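PDB 3OFK: nodulation protein S from Bradyrhizobium sp., which probably transfers a methyl group from S-adenosyl-L-methionine to nitrogen during synthesis of the nodulation (Nod) factor. Local coordinates for residues Leu144-Asp157 with Gly168-Leu180. Numbering follows the deposited sequence.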
loop_
_atom_site.group_PDB
_atom_site.type_symbol
_atom_site.label_atom_id
_atom_site.label_comp_id
_atom_site.label_asym_id
_atom_site.label_seq_id
_atom_site.Cartn_x
_atom_site.Cartn_y
_atom_site.Cartn_z
ATOM N N LEU A 144 13.445 5.248 3.685
ATOM C CA LEU A 144 13.590 4.228 4.743
ATOM C C LEU A 144 14.705 4.657 5.703
ATOM O O LEU A 144 15.765 5.094 5.251
ATOM C CB LEU A 144 13.910 2.841 4.169
ATOM C CG LEU A 144 12.810 1.787 4.086
ATOM C CD1 LEU A 144 13.364 0.435 3.616
ATOM C CD2 LEU A 144 12.092 1.631 5.432
ATOM N N ALA A 145 14.456 4.546 7.007
ATOM C CA ALA A 145 15.489 4.770 8.014
ATOM C C ALA A 145 16.557 3.658 7.919
ATOM O O ALA A 145 16.237 2.550 7.493
ATOM C CB ALA A 145 14.869 4.786 9.402
ATOM N N PRO A 146 17.819 3.944 8.320
ATOM C CA PRO A 146 18.901 2.947 8.257
ATOM C C PRO A 146 18.651 1.515 8.770
ATOM O O PRO A 146 19.408 0.605 8.393
ATOM C CB PRO A 146 20.012 3.613 9.064
ATOM C CG PRO A 146 19.869 5.041 8.727
ATOM C CD PRO A 146 18.372 5.286 8.609
ATOM N N GLY A 147 17.648 1.296 9.620
ATOM C CA GLY A 147 17.302 -0.072 10.044
ATOM C C GLY A 147 15.865 -0.483 9.749
ATOM O O GLY A 147 15.418 -1.542 10.197
ATOM N N GLY A 148 15.154 0.348 8.982
ATOM C CA GLY A 148 13.720 0.243 8.858
ATOM C C GLY A 148 13.278 -0.818 7.891
ATOM O O GLY A 148 14.092 -1.333 7.121
ATOM N N HIS A 149 11.994 -1.160 7.951
ATOM C CA HIS A 149 11.419 -2.162 7.054
ATOM C C HIS A 149 10.392 -1.568 6.120
ATOM O O HIS A 149 9.737 -0.569 6.453
ATOM C CB HIS A 149 10.753 -3.303 7.825
ATOM C CG HIS A 149 11.713 -4.101 8.650
ATOM N ND1 HIS A 149 12.167 -3.672 9.876
ATOM C CD2 HIS A 149 12.327 -5.283 8.409
ATOM C CE1 HIS A 149 13.001 -4.571 10.371
ATOM N NE2 HIS A 149 13.121 -5.554 9.496
ATOM N N LEU A 150 10.248 -2.216 4.970
ATOM C CA LEU A 150 9.237 -1.855 3.995
ATOM C C LEU A 150 8.362 -3.084 3.825
ATOM O O LEU A 150 8.874 -4.177 3.634
ATOM C CB LEU A 150 9.904 -1.433 2.683
ATOM C CG LEU A 150 8.992 -0.989 1.525
ATOM C CD1 LEU A 150 9.685 0.104 0.661
ATOM C CD2 LEU A 150 8.558 -2.204 0.672
ATOM N N VAL A 151 7.063 -2.911 3.995
ATOM C CA VAL A 151 6.096 -3.993 3.862
ATOM C C VAL A 151 5.311 -3.728 2.607
ATOM O O VAL A 151 4.594 -2.742 2.541
ATOM C CB VAL A 151 5.141 -4.077 5.072
ATOM C CG1 VAL A 151 3.945 -4.958 4.739
ATOM C CG2 VAL A 151 5.868 -4.625 6.247
ATOM N N PHE A 152 5.476 -4.603 1.613
ATOM C CA PHE A 152 4.875 -4.441 0.308
ATOM C C PHE A 152 3.871 -5.529 0.091
ATOM O O PHE A 152 4.074 -6.673 0.506
ATOM C CB PHE A 152 5.952 -4.533 -0.776
ATOM C CG PHE A 152 5.404 -4.769 -2.166
ATOM C CD1 PHE A 152 4.811 -3.723 -2.904
ATOM C CD2 PHE A 152 5.470 -6.047 -2.735
ATOM C CE1 PHE A 152 4.332 -3.949 -4.193
ATOM C CE2 PHE A 152 4.976 -6.285 -4.019
ATOM C CZ PHE A 152 4.394 -5.226 -4.749
ATOM N N GLY A 153 2.768 -5.187 -0.552
ATOM C CA GLY A 153 1.818 -6.217 -0.953
ATOM C C GLY A 153 1.208 -5.867 -2.282
ATOM O O GLY A 153 1.016 -4.698 -2.561
ATOM N N SER A 154 0.884 -6.871 -3.086
ATOM C CA SER A 154 0.225 -6.618 -4.344
ATOM C C SER A 154 -0.422 -7.883 -4.934
ATOM O O SER A 154 0.047 -9.003 -4.720
ATOM C CB SER A 154 1.228 -6.022 -5.326
ATOM O OG SER A 154 0.694 -5.837 -6.640
ATOM N N ALA A 155 -1.541 -7.682 -5.616
ATOM C CA ALA A 155 -2.056 -8.630 -6.565
ATOM C C ALA A 155 -0.903 -9.054 -7.472
ATOM O O ALA A 155 0.012 -8.283 -7.699
ATOM C CB ALA A 155 -3.152 -7.997 -7.355
ATOM N N ARG A 156 -0.934 -10.292 -7.944
ATOM C CA ARG A 156 0.135 -10.796 -8.798
ATOM C C ARG A 156 0.159 -10.121 -10.164
ATOM O O ARG A 156 -0.830 -9.516 -10.583
ATOM C CB ARG A 156 0.018 -12.298 -8.969
ATOM C CG ARG A 156 0.483 -13.060 -7.735
ATOM C CD ARG A 156 0.314 -14.563 -7.897
ATOM N NE ARG A 156 0.694 -15.301 -6.689
ATOM C CZ ARG A 156 1.948 -15.550 -6.293
ATOM N NH1 ARG A 156 2.997 -15.131 -6.991
ATOM N NH2 ARG A 156 2.156 -16.230 -5.178
ATOM N N ASP A 157 1.303 -10.258 -10.845
ATOM C CA ASP A 157 1.514 -9.734 -12.205
ATOM C C ASP A 157 0.346 -10.028 -13.169
ATOM O O ASP A 157 -0.195 -9.092 -13.816
ATOM C CB ASP A 157 2.810 -10.332 -12.802
ATOM C CG ASP A 157 4.081 -9.699 -12.241
ATOM O OD1 ASP A 157 3.979 -8.702 -11.506
ATOM O OD2 ASP A 157 5.205 -10.205 -12.550
ATOM N N GLY A 168 2.639 -6.304 -11.233
ATOM C CA GLY A 168 2.202 -6.519 -9.860
ATOM C C GLY A 168 3.317 -7.056 -8.970
ATOM O O GLY A 168 4.484 -6.646 -9.111
ATOM N N ALA A 169 2.958 -7.987 -8.076
ATOM C CA ALA A 169 3.821 -8.408 -6.967
ATOM C C ALA A 169 5.214 -8.848 -7.404
ATOM O O ALA A 169 6.225 -8.328 -6.903
ATOM C CB ALA A 169 3.133 -9.524 -6.144
ATOM N N GLU A 170 5.267 -9.776 -8.353
ATOM C CA GLU A 170 6.518 -10.475 -8.634
ATOM C C GLU A 170 7.515 -9.499 -9.244
ATOM O O GLU A 170 8.688 -9.471 -8.861
ATOM C CB GLU A 170 6.318 -11.693 -9.550
ATOM C CG GLU A 170 5.390 -12.769 -8.995
ATOM C CD GLU A 170 3.933 -12.565 -9.408
ATOM O OE1 GLU A 170 3.478 -11.404 -9.378
ATOM O OE2 GLU A 170 3.257 -13.557 -9.773
ATOM N N THR A 171 7.012 -8.664 -10.147
ATOM C CA THR A 171 7.818 -7.665 -10.802
ATOM C C THR A 171 8.380 -6.642 -9.818
ATOM O O THR A 171 9.591 -6.372 -9.826
ATOM C CB THR A 171 7.036 -7.031 -11.989
ATOM O OG1 THR A 171 6.805 -8.052 -12.976
ATOM C CG2 THR A 171 7.831 -5.940 -12.616
ATOM N N VAL A 172 7.521 -6.095 -8.957
ATOM C CA VAL A 172 7.982 -5.149 -7.951
ATOM C C VAL A 172 8.947 -5.781 -6.936
ATOM O O VAL A 172 9.971 -5.185 -6.604
ATOM C CB VAL A 172 6.814 -4.475 -7.238
ATOM C CG1 VAL A 172 7.313 -3.627 -6.085
ATOM C CG2 VAL A 172 5.997 -3.619 -8.232
ATOM N N ILE A 173 8.642 -6.985 -6.454
ATOM C CA ILE A 173 9.534 -7.680 -5.521
ATOM C C ILE A 173 10.934 -7.763 -6.119
ATOM O O ILE A 173 11.933 -7.530 -5.426
ATOM C CB ILE A 173 8.973 -9.078 -5.136
ATOM C CG1 ILE A 173 7.798 -8.928 -4.151
ATOM C CG2 ILE A 173 10.042 -9.943 -4.494
ATOM C CD1 ILE A 173 7.018 -10.180 -3.922
ATOM N N THR A 174 11.007 -8.084 -7.419
ATOM C CA THR A 174 12.277 -8.165 -8.111
ATOM C C THR A 174 13.066 -6.870 -8.021
ATOM O O THR A 174 14.274 -6.895 -7.741
ATOM C CB THR A 174 12.096 -8.610 -9.585
ATOM O OG1 THR A 174 11.570 -9.936 -9.590
ATOM C CG2 THR A 174 13.442 -8.612 -10.357
ATOM N N ILE A 175 12.385 -5.761 -8.274
ATOM C CA ILE A 175 12.995 -4.429 -8.293
ATOM C C ILE A 175 13.355 -3.998 -6.871
ATOM O O ILE A 175 14.447 -3.473 -6.624
ATOM C CB ILE A 175 12.044 -3.380 -8.915
ATOM C CG1 ILE A 175 11.808 -3.681 -10.413
ATOM C CG2 ILE A 175 12.602 -1.968 -8.716
ATOM C CD1 ILE A 175 10.707 -2.810 -11.062
ATOM N N LEU A 176 12.433 -4.237 -5.941
ATOM C CA LEU A 176 12.697 -3.963 -4.531
ATOM C C LEU A 176 13.955 -4.659 -4.051
ATOM O O LEU A 176 14.723 -4.065 -3.306
ATOM C CB LEU A 176 11.512 -4.387 -3.665
ATOM C CG LEU A 176 10.287 -3.495 -3.710
ATOM C CD1 LEU A 176 9.113 -4.121 -2.958
ATOM C CD2 LEU A 176 10.622 -2.159 -3.135
ATOM N N THR A 177 14.163 -5.905 -4.497
ATOM C CA THR A 177 15.271 -6.747 -4.043
ATOM C C THR A 177 16.679 -6.221 -4.452
ATOM O O THR A 177 17.693 -6.603 -3.839
ATOM C CB THR A 177 15.074 -8.250 -4.507
ATOM O OG1 THR A 177 13.787 -8.735 -4.078
ATOM C CG2 THR A 177 16.203 -9.180 -3.953
ATOM N N GLU A 178 16.729 -5.364 -5.476
ATOM C CA GLU A 178 17.971 -4.747 -5.963
ATOM C C GLU A 178 18.507 -3.742 -4.959
ATOM O O GLU A 178 19.710 -3.494 -4.906
ATOM C CB GLU A 178 17.743 -3.999 -7.300
ATOM C CG GLU A 178 17.269 -4.857 -8.496
ATOM C CD GLU A 178 16.628 -4.041 -9.636
ATOM O OE1 GLU A 178 15.963 -4.654 -10.504
ATOM O OE2 GLU A 178 16.786 -2.801 -9.672
ATOM N N ALA A 179 17.598 -3.121 -4.204
ATOM C CA ALA A 179 17.991 -2.121 -3.210
ATOM C C ALA A 179 17.855 -2.626 -1.751
ATOM O O ALA A 179 18.551 -2.135 -0.848
ATOM C CB ALA A 179 17.164 -0.845 -3.417
ATOM N N LEU A 180 16.974 -3.601 -1.534
ATOM C CA LEU A 180 16.599 -4.034 -0.180
ATOM C C LEU A 180 16.758 -5.533 -0.011
ATOM O O LEU A 180 16.843 -6.259 -0.993
ATOM C CB LEU A 180 15.151 -3.648 0.140
ATOM C CG LEU A 180 14.782 -2.160 0.071
ATOM C CD1 LEU A 180 13.256 -1.984 0.255
ATOM C CD2 LEU A 180 15.533 -1.383 1.123
#
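Asp-157 OD1 is gripped by two N-H groups at the start of helix 169-179, those of Gly-168 and, weakly, Thr-171. Gly-168 N comes to Asp-157 OD1 at 2.8 Å from the anti side, somewhat out of the carboxylate plane; the Thr-171 hydroxyl OG1 gives its proton to Asp-157 OD2 at 2.7 Å, arriving from above that plane. This joins the start of helix 157-162, just past the C-terminal end of strand 148-155, the fifth in order across the sheet of the Rossmann-like methyltransferase fold, to helix 169-179, which runs back nearly antiparallel to the strand (152°) over one face of that sheet. Glu-170 answers from the helix: bent at chi2 (91°), its chain turns back so that the syn side of OE1 accepts the backbone N-H of Asp-157, N to OE1 2.9 Å, almost straight. Glu-170 OE2 lies at the edge of the Arg-156 guanidinium, near its plane, in a salt bridge whose hydrogen bond from Arg-156 NH1 is weak (3.2 Å). Next to this polar end, Ala-155 O is held twice, by the Ser-154 hydroxyl on a lone pair and by Ala-169 N.

Back toward the N-terminus of strand 148-155 the contact becomes apolar. Phe-152, with CG opposite the backbone N (chi1 164°), lays its ring against the helix, where Val-172 CG1 sits over one face in a CH-pi contact, 3.8 Å from the ring centroid. Ile-173 CG1 and Leu-176 CD1 approach the same ring obliquely. Helix 130-142 packs alongside through Ile-137, which touches Leu-176. Leu-150 meets Leu-176 and Leu-180 roughly at right angles, and beyond it Leu-180 CD2 rests 3.8 Å from CD1 of Leu-144 on strand 144-145.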